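Local coordinates for surface layer protein (Geobacillus stearothermophilus, PDB 4UJ8) that forms part of the self-assembling protein lattice on the bacterial cell surface and, in this two-domain fragment, binds several calcium ions, at residues V16-K21 against N33-K38; D23-E28 against I115-K120; V56-E61 against E96-K101. All coordinates share one frame; numbering follows the deposited sequence.

Overall arrangement
Starting from the N terminus, strand 11-16 runs into the calcium loop of interaction 1. The chain turns through strand 21-23 and comes back on strand 34-42, which closes that short loop. Interaction 2 starts inside it, at 23-28, and closes only at 115-120, in the loop that follows strand 105-115. The two contacts therefore cross along the chain, and Asn33 of interaction 1 shares a calcium ion with interaction 2. Interaction 3 lies nested within the long loop of interaction 2 and pairs strands 57-59 and 94-102. Its Ile58 and Leu98 meet Leu37 of interaction 1, so the two sheets share one core.

Interaction 1: V16-K21 against N33-K38; sequences VLDDGK and NDVQLK. With CA (calcium ion), chain E; CA (calcium ion), chain F.
Asp18 reaches across to the start of strand 34-42 and, within this Big-like domain, ties the loop after strand 11-16 to it through a calcium ion. Its CG sits between the backbone N and the carbonyl carbon (chi1 64°), which puts OD1 next to the backbone N of Gln36 and OD2 on the calcium ion. Asp18 CB lies 4.2 Å from Gln36 NE2. Beyond CG the two oxygens divide the work. Asp18 OD1 takes the backbone N of Gln36 at 2.9 Å; the bond is nearly straight, but the donor stands above the carboxylate plane. The same oxygen also lies against CA and CG1 of Val35. Asp18 OD2 binds the calcium ion at 2.3 Å.

Asp19 OD1, the carbonyl oxygens of Lys21 and Asp34, and two waters also bind this ion, and Asn32 completes the site. Asp19 OD1 accepts from Lys21 N as well, in an Asx turn. Gln36 NE2 holds Asp34 OD1 at 2.7 Å, with the acceptor in the amide plane. One of the calcium-bound waters donates to Asp34 OD1, so that carboxylate acts in the second shell.

Away from the metal, Leu17 N bonds to Gln36 O at 2.9 Å. Val16 and Leu37 form an antiparallel non-hydrogen-bonded pair. Their side chains lie side by side, Val16 CG2 being 3.8 Å from Leu37 CD2. Val35 CG2 presses on the backbone of Gly20, and Leu17 CD1 meets the aliphatic CG of Lys38. The amine of Lys38 leads elsewhere, to salt bridges with Asp80 and Asp51.

Asp18 OD2 and Asp34 O come within 2.9 Å because both bind the calcium ion; no hydrogen bond joins them. The calcium charge probably offsets this crowding of oxygens, so the fit of loop to strand is likely to depend on the ion.

Interaction 2: D23-E28 against I115-K120; sequences DKSATE and IDTTLK. With CA (calcium ion), chain F.
Asp23 holds CG anti to its backbone N (chi1 -171°), and Thr117 places OG1 between N and the carbonyl carbon (chi1 59°). These torsions bring carboxylate and hydroxyl together in the mixed sheet of this Big-like fold, where strand 21-23 runs parallel to strand 105-115 and a bridge pairs Asp23 with Ile115. Thr117 OG1 donates to Asp23 OD2 in a very short bond of 2.5 Å. Asp23 OD1 takes two backbone donors from opposite faces of its plane: Thr117 N on the syn side and Ser25 N, which closes an Asx turn. The carboxylate is thus gripped at both oxygens. A second Asx turn lies across from it, where Asp116 OD1 receives both N and OG1 of Thr118.

Lys24 N bonds to Ile115 O at 2.9 Å. The aliphatic chain of Lys24 crosses Asp116 at about a right angle, and its amine goes on to weak bonds with the carbonyls of Ser90 and Lys92.

The turn of 23-28 also wraps a calcium ion. Asp23 O, Ser25 O and both carboxylate oxygens of Glu28 bind it, with Asn33 and two waters. Glu28 OE2 also accepts from Asn32 N. One further water bridges the segments, donating to Thr117 OG1 at 3.0 Å and lying 2.8 Å from Ser25 OG.

Interaction 3: V56-E61 against E96-K101; sequences VTITSE and ETLTVK. With CA (calcium ion), chain G.
Ile58 and Val100 lie side by side in an antiparallel beta ladder, where edge strand 57-59 joins strand 94-102 of the Big-like domain's mixed sheet. Four backbone bonds hold the ladder, two each in the pairs Thr57 with Lys101 and Thr59 with Thr99. The straightest runs from Lys101 N to Thr57 O, at 178°.

The close packing is on the face of Val56, Ile58, Leu98 and Val100. Ile58 keeps CG1 beside its backbone N (chi1 -64°) and CG2 anti to that N, which spreads its two branches over different neighbours. CG1 of Ile58 meets CG2 of Val100 at 3.8 Å. Ile58 CG2 rests on Leu98 CB at the same 3.8 Å. Val56 leans obliquely on Val100 CG1. Leu37 and Val39 of strand 34-42 cover this face, as one layer of a sandwich packs on the other. With Ile58 cut back to an alanine, Leu98 and Val100 would probably lose the neighbour they share, and a gap is likely to open against Leu37.

The other face is looser and wetter. Thr57 and Thr59 are exposed there, and the amine end of Lys101 leads away from the contact. A water lies 2.8 Å from Thr59 OG1 and donates to Thr99 O. Past the last bridge another water links the two segments, accepting from Glu61 N and donating to Thr97 O.

At that end the side chains meet through metal. Glu61 and Glu96 cross at about a right angle, their carboxylate planes 83° apart. Asp64, Asn66 and Val68 share the ion with them. Glu61 OE1 is hydrogen-bonded to Thr65 OG1. Glu61 binds the calcium ion by OE2 alone at 2.3 Å, whereas Glu96 grips it with both oxygens, OE2 at 2.5 Å and OE1 at 2.7 Å.

Interaction 1: V16-K21 against N33-K38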
loop_
_atom_site.group_PDB
_atom_site.type_symbol
_atom_site.label_atom_id
_atom_site.label_comp_id
_atom_site.label_asym_id
_atom_site.label_seq_id
_atom_site.Cartn_x
_atom_site.Cartn_y
_atom_site.Cartn_z
ATOM N N VAL A 16 10.159 18.460 -13.774
ATOM C CA VAL A 16 9.225 17.836 -12.835
ATOM C C VAL A 16 8.645 18.927 -11.940
ATOM O O VAL A 16 9.404 19.608 -11.257
ATOM C CB VAL A 16 9.928 16.764 -11.975
ATOM C CG1 VAL A 16 8.972 16.186 -10.925
ATOM C CG2 VAL A 16 10.529 15.670 -12.865
ATOM N N LEU A 17 7.320 19.099 -11.947
ATOM C CA LEU A 17 6.694 20.209 -11.229
ATOM C C LEU A 17 6.427 19.846 -9.777
ATOM O O LEU A 17 6.361 20.720 -8.916
ATOM C CB LEU A 17 5.377 20.635 -11.883
ATOM C CG LEU A 17 5.408 21.100 -13.345
ATOM C CD1 LEU A 17 4.018 21.467 -13.820
ATOM C CD2 LEU A 17 6.369 22.282 -13.536
ATOM N N ASP A 18 6.251 18.551 -9.533
ATOM C CA ASP A 18 5.923 18.054 -8.195
ATOM C C ASP A 18 7.115 17.338 -7.557
ATOM O O ASP A 18 8.266 17.779 -7.692
ATOM C CB ASP A 18 4.703 17.124 -8.278
ATOM C CG ASP A 18 4.976 15.872 -9.087
ATOM O OD1 ASP A 18 5.457 15.994 -10.232
ATOM O OD2 ASP A 18 4.739 14.766 -8.561
ATOM N N ASP A 19 6.856 16.241 -6.851
ATOM C CA ASP A 19 7.938 15.505 -6.192
ATOM C C ASP A 19 8.482 14.331 -7.010
ATOM O O ASP A 19 9.456 13.688 -6.606
ATOM C CB ASP A 19 7.475 15.010 -4.818
ATOM C CG ASP A 19 6.409 13.913 -4.900
ATOM O OD1 ASP A 19 5.833 13.680 -5.983
ATOM O OD2 ASP A 19 6.135 13.284 -3.858
ATOM N N GLY A 20 7.859 14.049 -8.151
ATOM C CA GLY A 20 8.319 12.973 -9.012
ATOM C C GLY A 20 7.933 11.589 -8.530
ATOM O O GLY A 20 8.393 10.578 -9.073
ATOM N N LYS A 21 7.065 11.546 -7.519
ATOM C CA LYS A 21 6.604 10.288 -6.964
ATOM C C LYS A 21 5.088 10.150 -7.050
ATOM O O LYS A 21 4.359 11.139 -7.065
ATOM C CB LYS A 21 7.042 10.155 -5.504
ATOM C CG LYS A 21 8.536 10.226 -5.291
ATOM C CD LYS A 21 8.856 10.294 -3.803
ATOM C CE LYS A 21 10.350 10.096 -3.533
ATOM N NZ LYS A 21 11.205 10.911 -4.440
ATOM N N ASN A 33 -0.865 11.566 -6.146
ATOM C CA ASN A 33 -1.244 10.540 -7.108
ATOM C C ASN A 33 -0.787 10.795 -8.529
ATOM O O ASN A 33 -1.239 10.127 -9.475
ATOM C CB ASN A 33 -2.757 10.362 -7.083
ATOM C CG ASN A 33 -3.225 9.771 -5.787
ATOM O OD1 ASN A 33 -2.647 8.801 -5.311
ATOM N ND2 ASN A 33 -4.252 10.363 -5.191
ATOM N N ASP A 34 0.116 11.749 -8.705
ATOM C CA ASP A 34 0.664 11.917 -10.032
ATOM C C ASP A 34 2.075 12.444 -10.009
ATOM O O ASP A 34 2.627 12.745 -8.954
ATOM C CB ASP A 34 -0.232 12.831 -10.906
ATOM C CG ASP A 34 -0.352 14.262 -10.387
ATOM O OD1 ASP A 34 0.565 14.776 -9.699
ATOM O OD2 ASP A 34 -1.377 14.909 -10.700
ATOM N N VAL A 35 2.654 12.482 -11.205
ATOM C CA VAL A 35 3.815 13.305 -11.499
ATOM C C VAL A 35 3.368 14.234 -12.617
ATOM O O VAL A 35 2.609 13.831 -13.510
ATOM C CB VAL A 35 5.035 12.469 -11.927
ATOM C CG1 VAL A 35 6.205 13.366 -12.376
ATOM C CG2 VAL A 35 5.479 11.559 -10.790
ATOM N N GLN A 36 3.801 15.481 -12.545
ATOM C CA GLN A 36 3.428 16.487 -13.534
ATOM C C GLN A 36 4.676 17.012 -14.230
ATOM O O GLN A 36 5.611 17.463 -13.564
ATOM C CB GLN A 36 2.669 17.616 -12.858
ATOM C CG GLN A 36 1.469 17.117 -12.049
ATOM C CD GLN A 36 1.163 18.026 -10.883
ATOM O OE1 GLN A 36 1.261 19.247 -11.003
ATOM N NE2 GLN A 36 0.823 17.437 -9.735
ATOM N N LEU A 37 4.677 16.949 -15.561
ATOM C CA LEU A 37 5.854 17.283 -16.367
ATOM C C LEU A 37 5.586 18.428 -17.313
ATOM O O LEU A 37 4.499 18.546 -17.877
ATOM C CB LEU A 37 6.326 16.064 -17.170
ATOM C CG LEU A 37 6.661 14.804 -16.374
ATOM C CD1 LEU A 37 6.956 13.629 -17.298
ATOM C CD2 LEU A 37 7.825 15.051 -15.423
ATOM N N LYS A 38 6.592 19.287 -17.463
ATOM C CA LYS A 38 6.630 20.271 -18.549
ATOM C C LYS A 38 7.863 19.997 -19.397
ATOM O O LYS A 38 8.847 19.456 -18.906
ATOM C CB LYS A 38 6.674 21.705 -18.015
ATOM C CG LYS A 38 5.458 22.124 -17.219
ATOM C CD LYS A 38 4.267 22.232 -18.111
ATOM C CE LYS A 38 4.396 23.432 -19.011
ATOM N NZ LYS A 38 3.108 23.815 -19.638
HETATM CA CA CA E . 3.681 13.484 -6.910
HETATM CA CA CA F . -2.645 7.667 -3.326
HETATM O O HOH W 1 -4.741 8.588 -2.764
HETATM O O HOH W 2 1.428 14.512 -7.100
HETATM O O HOH W 3 3.576 15.400 -5.255
HETATM O O HOH W 4 -3.925 6.293 -4.812
#

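Interaction 2: D23-E28 against I115-K120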
loop_
_atom_site.group_PDB
_atom_site.type_symbol
_atom_site.label_atom_id
_atom_site.label_comp_id
_atom_site.label_asym_id
_atom_site.label_seq_id
_atom_site.Cartn_x
_atom_site.Cartn_y
_atom_site.Cartn_z
ATOM N N ASP A 23 2.079 7.920 -5.051
ATOM C CA ASP A 23 1.874 7.117 -3.822
ATOM C C ASP A 23 0.607 6.282 -3.971
ATOM O O ASP A 23 -0.500 6.820 -3.993
ATOM C CB ASP A 23 1.809 8.045 -2.597
ATOM C CG ASP A 23 1.812 7.291 -1.271
ATOM O OD1 ASP A 23 1.550 6.072 -1.272
ATOM O OD2 ASP A 23 2.063 7.929 -0.219
ATOM N N LYS A 24 0.767 4.971 -4.117
ATOM C CA LYS A 24 -0.376 4.132 -4.433
ATOM C C LYS A 24 -1.124 3.747 -3.169
ATOM O O LYS A 24 -2.033 2.925 -3.209
ATOM C CB LYS A 24 0.051 2.887 -5.211
ATOM C CG LYS A 24 0.980 1.952 -4.473
ATOM C CD LYS A 24 1.167 0.686 -5.293
ATOM C CE LYS A 24 1.955 -0.342 -4.529
ATOM N NZ LYS A 24 2.074 -1.619 -5.297
ATOM N N SER A 25 -0.755 4.356 -2.047
ATOM C CA SER A 25 -1.605 4.290 -0.861
ATOM C C SER A 25 -2.986 4.866 -1.190
ATOM O O SER A 25 -3.134 5.688 -2.092
ATOM C CB SER A 25 -0.976 5.052 0.304
ATOM O OG SER A 25 -1.929 5.294 1.329
ATOM N N ALA A 26 -4.006 4.434 -0.464
ATOM C CA ALA A 26 -5.348 4.924 -0.746
ATOM C C ALA A 26 -5.690 6.144 0.097
ATOM O O ALA A 26 -6.710 6.801 -0.136
ATOM C CB ALA A 26 -6.370 3.817 -0.524
ATOM N N THR A 27 -4.827 6.460 1.061
ATOM C CA THR A 27 -5.135 7.505 2.033
ATOM C C THR A 27 -4.059 8.558 2.329
ATOM O O THR A 27 -4.234 9.335 3.267
ATOM C CB THR A 27 -5.496 6.888 3.400
ATOM O OG1 THR A 27 -4.380 6.135 3.898
ATOM C CG2 THR A 27 -6.715 5.984 3.281
ATOM N N GLU A 28 -2.963 8.610 1.570
ATOM C CA GLU A 28 -1.895 9.536 1.946
ATOM C C GLU A 28 -2.382 10.987 1.940
ATOM O O GLU A 28 -3.228 11.371 1.127
ATOM C CB GLU A 28 -0.656 9.392 1.039
ATOM C CG GLU A 28 -0.740 10.071 -0.332
ATOM C CD GLU A 28 -1.484 9.224 -1.344
ATOM O OE1 GLU A 28 -1.875 8.086 -0.989
ATOM O OE2 GLU A 28 -1.670 9.679 -2.492
ATOM N N ILE A 115 5.546 4.784 -5.044
ATOM C CA ILE A 115 5.800 4.435 -3.646
ATOM C C ILE A 115 4.490 3.992 -3.016
ATOM O O ILE A 115 3.434 4.033 -3.650
ATOM C CB ILE A 115 6.394 5.616 -2.836
ATOM C CG1 ILE A 115 5.376 6.755 -2.713
ATOM C CG2 ILE A 115 7.689 6.125 -3.478
ATOM C CD1 ILE A 115 5.838 7.909 -1.825
ATOM N N ASP A 116 4.566 3.544 -1.778
ATOM C CA ASP A 116 3.367 3.145 -1.058
ATOM C C ASP A 116 3.583 3.392 0.429
ATOM O O ASP A 116 4.313 2.651 1.084
ATOM C CB ASP A 116 3.025 1.677 -1.331
ATOM C CG ASP A 116 1.667 1.290 -0.784
ATOM O OD1 ASP A 116 1.114 2.086 0.001
ATOM O OD2 ASP A 116 1.153 0.208 -1.135
ATOM N N THR A 117 2.938 4.427 0.961
ATOM C CA THR A 117 3.153 4.794 2.360
ATOM C C THR A 117 2.070 4.239 3.290
ATOM O O THR A 117 1.954 4.670 4.434
ATOM C CB THR A 117 3.242 6.329 2.540
ATOM O OG1 THR A 117 2.037 6.969 2.081
ATOM C CG2 THR A 117 4.451 6.874 1.772
ATOM N N THR A 118 1.289 3.283 2.798
ATOM C CA THR A 118 0.266 2.637 3.618
ATOM C C THR A 118 0.862 2.141 4.938
ATOM O O THR A 118 1.974 1.604 4.968
ATOM C CB THR A 118 -0.392 1.455 2.863
ATOM O OG1 THR A 118 -1.010 1.946 1.672
ATOM C CG2 THR A 118 -1.466 0.749 3.727
ATOM N N LEU A 119 0.140 2.359 6.033
ATOM C CA LEU A 119 0.510 1.754 7.307
ATOM C C LEU A 119 0.396 0.237 7.197
ATOM O O LEU A 119 -0.640 -0.289 6.804
ATOM C CB LEU A 119 -0.362 2.295 8.438
ATOM C CG LEU A 119 -0.127 3.769 8.787
ATOM C CD1 LEU A 119 -0.882 4.177 10.055
ATOM C CD2 LEU A 119 1.373 4.068 8.916
ATOM N N LYS A 120 1.477 -0.450 7.555
ATOM C CA LYS A 120 1.620 -1.891 7.349
ATOM C C LYS A 120 1.963 -2.590 8.665
ATOM O O LYS A 120 2.870 -2.157 9.366
ATOM C CB LYS A 120 2.715 -2.137 6.309
ATOM C CG LYS A 120 2.739 -3.500 5.653
ATOM C CD LYS A 120 3.910 -3.555 4.663
ATOM C CE LYS A 120 4.000 -4.894 3.944
ATOM N NZ LYS A 120 5.086 -4.890 2.916
HETATM CA CA CA F . -2.645 7.667 -3.326
HETATM O O HOH W 5 -0.645 6.675 3.380
HETATM O O HOH W 6 -3.736 2.358 1.173
HETATM O O HOH W 4 -3.925 6.293 -4.812
HETATM O O HOH W 1 -4.741 8.588 -2.764
#

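Interaction 3: V56-E61 against E96-K101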
loop_
_atom_site.group_PDB
_atom_site.type_symbol
_atom_site.label_atom_id
_atom_site.label_comp_id
_atom_site.label_asym_id
_atom_site.label_seq_id
_atom_site.Cartn_x
_atom_site.Cartn_y
_atom_site.Cartn_z
ATOM N N VAL A 56 5.196 17.005 -27.556
ATOM C CA VAL A 56 5.974 15.799 -27.347
ATOM C C VAL A 56 5.092 14.590 -27.072
ATOM O O VAL A 56 3.901 14.723 -26.794
ATOM C CB VAL A 56 6.959 15.970 -26.181
ATOM C CG1 VAL A 56 7.917 17.133 -26.465
ATOM C CG2 VAL A 56 6.202 16.199 -24.879
ATOM N N THR A 57 5.700 13.416 -27.154
ATOM C CA THR A 57 5.054 12.169 -26.788
ATOM C C THR A 57 5.896 11.495 -25.716
ATOM O O THR A 57 7.119 11.430 -25.846
ATOM C CB THR A 57 4.898 11.241 -28.002
ATOM O OG1 THR A 57 4.178 11.927 -29.033
ATOM C CG2 THR A 57 4.151 9.981 -27.626
ATOM N N ILE A 58 5.253 11.007 -24.662
ATOM C CA ILE A 58 5.969 10.354 -23.572
ATOM C C ILE A 58 5.481 8.921 -23.411
ATOM O O ILE A 58 4.276 8.654 -23.364
ATOM C CB ILE A 58 5.820 11.140 -22.250
ATOM C CG1 ILE A 58 6.484 12.508 -22.403
ATOM C CG2 ILE A 58 6.449 10.370 -21.092
ATOM C CD1 ILE A 58 6.381 13.437 -21.193
ATOM N N THR A 59 6.429 7.992 -23.373
ATOM C CA THR A 59 6.105 6.588 -23.284
ATOM C C THR A 59 6.950 5.901 -22.229
ATOM O O THR A 59 7.980 6.423 -21.791
ATOM C CB THR A 59 6.316 5.866 -24.621
ATOM O OG1 THR A 59 7.686 5.998 -25.016
ATOM C CG2 THR A 59 5.411 6.443 -25.713
ATOM N N SER A 60 6.482 4.727 -21.826
ATOM C CA SER A 60 7.215 3.836 -20.941
ATOM C C SER A 60 7.314 2.498 -21.651
ATOM O O SER A 60 6.759 2.342 -22.741
ATOM C CB SER A 60 6.507 3.699 -19.594
ATOM O OG SER A 60 5.166 3.281 -19.790
ATOM N N GLU A 61 8.000 1.535 -21.047
ATOM C CA GLU A 61 8.197 0.233 -21.688
ATOM C C GLU A 61 6.870 -0.399 -22.095
ATOM O O GLU A 61 5.901 -0.401 -21.328
ATOM C CB GLU A 61 8.970 -0.707 -20.762
ATOM C CG GLU A 61 8.343 -0.854 -19.388
ATOM C CD GLU A 61 9.032 -1.894 -18.537
ATOM O OE1 GLU A 61 10.144 -2.330 -18.903
ATOM O OE2 GLU A 61 8.467 -2.271 -17.495
ATOM N N GLU A 96 10.261 3.897 -12.805
ATOM C CA GLU A 96 9.820 3.589 -14.160
ATOM C C GLU A 96 10.357 4.675 -15.078
ATOM O O GLU A 96 10.208 5.859 -14.796
ATOM C CB GLU A 96 8.286 3.494 -14.226
ATOM C CG GLU A 96 7.722 3.104 -15.582
ATOM C CD GLU A 96 7.766 1.608 -15.856
ATOM O OE1 GLU A 96 8.489 0.877 -15.142
ATOM O OE2 GLU A 96 7.076 1.156 -16.798
ATOM N N THR A 97 11.018 4.267 -16.156
ATOM C CA THR A 97 11.689 5.213 -17.041
ATOM C C THR A 97 10.765 5.717 -18.141
ATOM O O THR A 97 10.216 4.926 -18.900
ATOM C CB THR A 97 12.936 4.578 -17.684
ATOM O OG1 THR A 97 13.847 4.175 -16.655
ATOM C CG2 THR A 97 13.630 5.578 -18.612
ATOM N N LEU A 98 10.590 7.032 -18.210
ATOM C CA LEU A 98 9.812 7.638 -19.283
ATOM C C LEU A 98 10.729 8.165 -20.380
ATOM O O LEU A 98 11.749 8.786 -20.097
ATOM C CB LEU A 98 8.947 8.775 -18.756
ATOM C CG LEU A 98 8.043 8.376 -17.584
ATOM C CD1 LEU A 98 7.161 9.548 -17.247
ATOM C CD2 LEU A 98 7.208 7.150 -17.924
ATOM N N THR A 99 10.328 7.946 -21.627
ATOM C CA THR A 99 11.060 8.474 -22.780
ATOM C C THR A 99 10.275 9.601 -23.446
ATOM O O THR A 99 9.093 9.444 -23.750
ATOM C CB THR A 99 11.340 7.381 -23.802
ATOM O OG1 THR A 99 12.148 6.361 -23.200
ATOM C CG2 THR A 99 12.068 7.964 -25.025
ATOM N N VAL A 100 10.934 10.738 -23.650
ATOM C CA VAL A 100 10.293 11.935 -24.185
ATOM C C VAL A 100 10.748 12.208 -25.603
ATOM O O VAL A 100 11.915 12.517 -25.832
ATOM C CB VAL A 100 10.600 13.174 -23.337
ATOM C CG1 VAL A 100 9.824 14.386 -23.878
ATOM C CG2 VAL A 100 10.243 12.911 -21.883
ATOM N N LYS A 101 9.822 12.089 -26.549
ATOM C CA LYS A 101 10.155 12.254 -27.955
ATOM C C LYS A 101 9.418 13.421 -28.591
ATOM O O LYS A 101 8.283 13.726 -28.232
ATOM C CB LYS A 101 9.845 10.975 -28.736
ATOM C CG LYS A 101 10.736 9.787 -28.404
ATOM C CD LYS A 101 10.259 8.559 -29.162
ATOM C CE LYS A 101 11.159 7.361 -28.954
ATOM N NZ LYS A 101 10.603 6.170 -29.665
HETATM CA CA CA G . 7.029 -1.262 -15.976
HETATM O O HOH W 7 8.135 8.386 -26.395
HETATM O O HOH W 8 4.438 1.670 -17.383
HETATM O O HOH W 9 9.930 2.037 -18.846
HETATM O O HOH W 10 5.290 -1.301 -17.649
#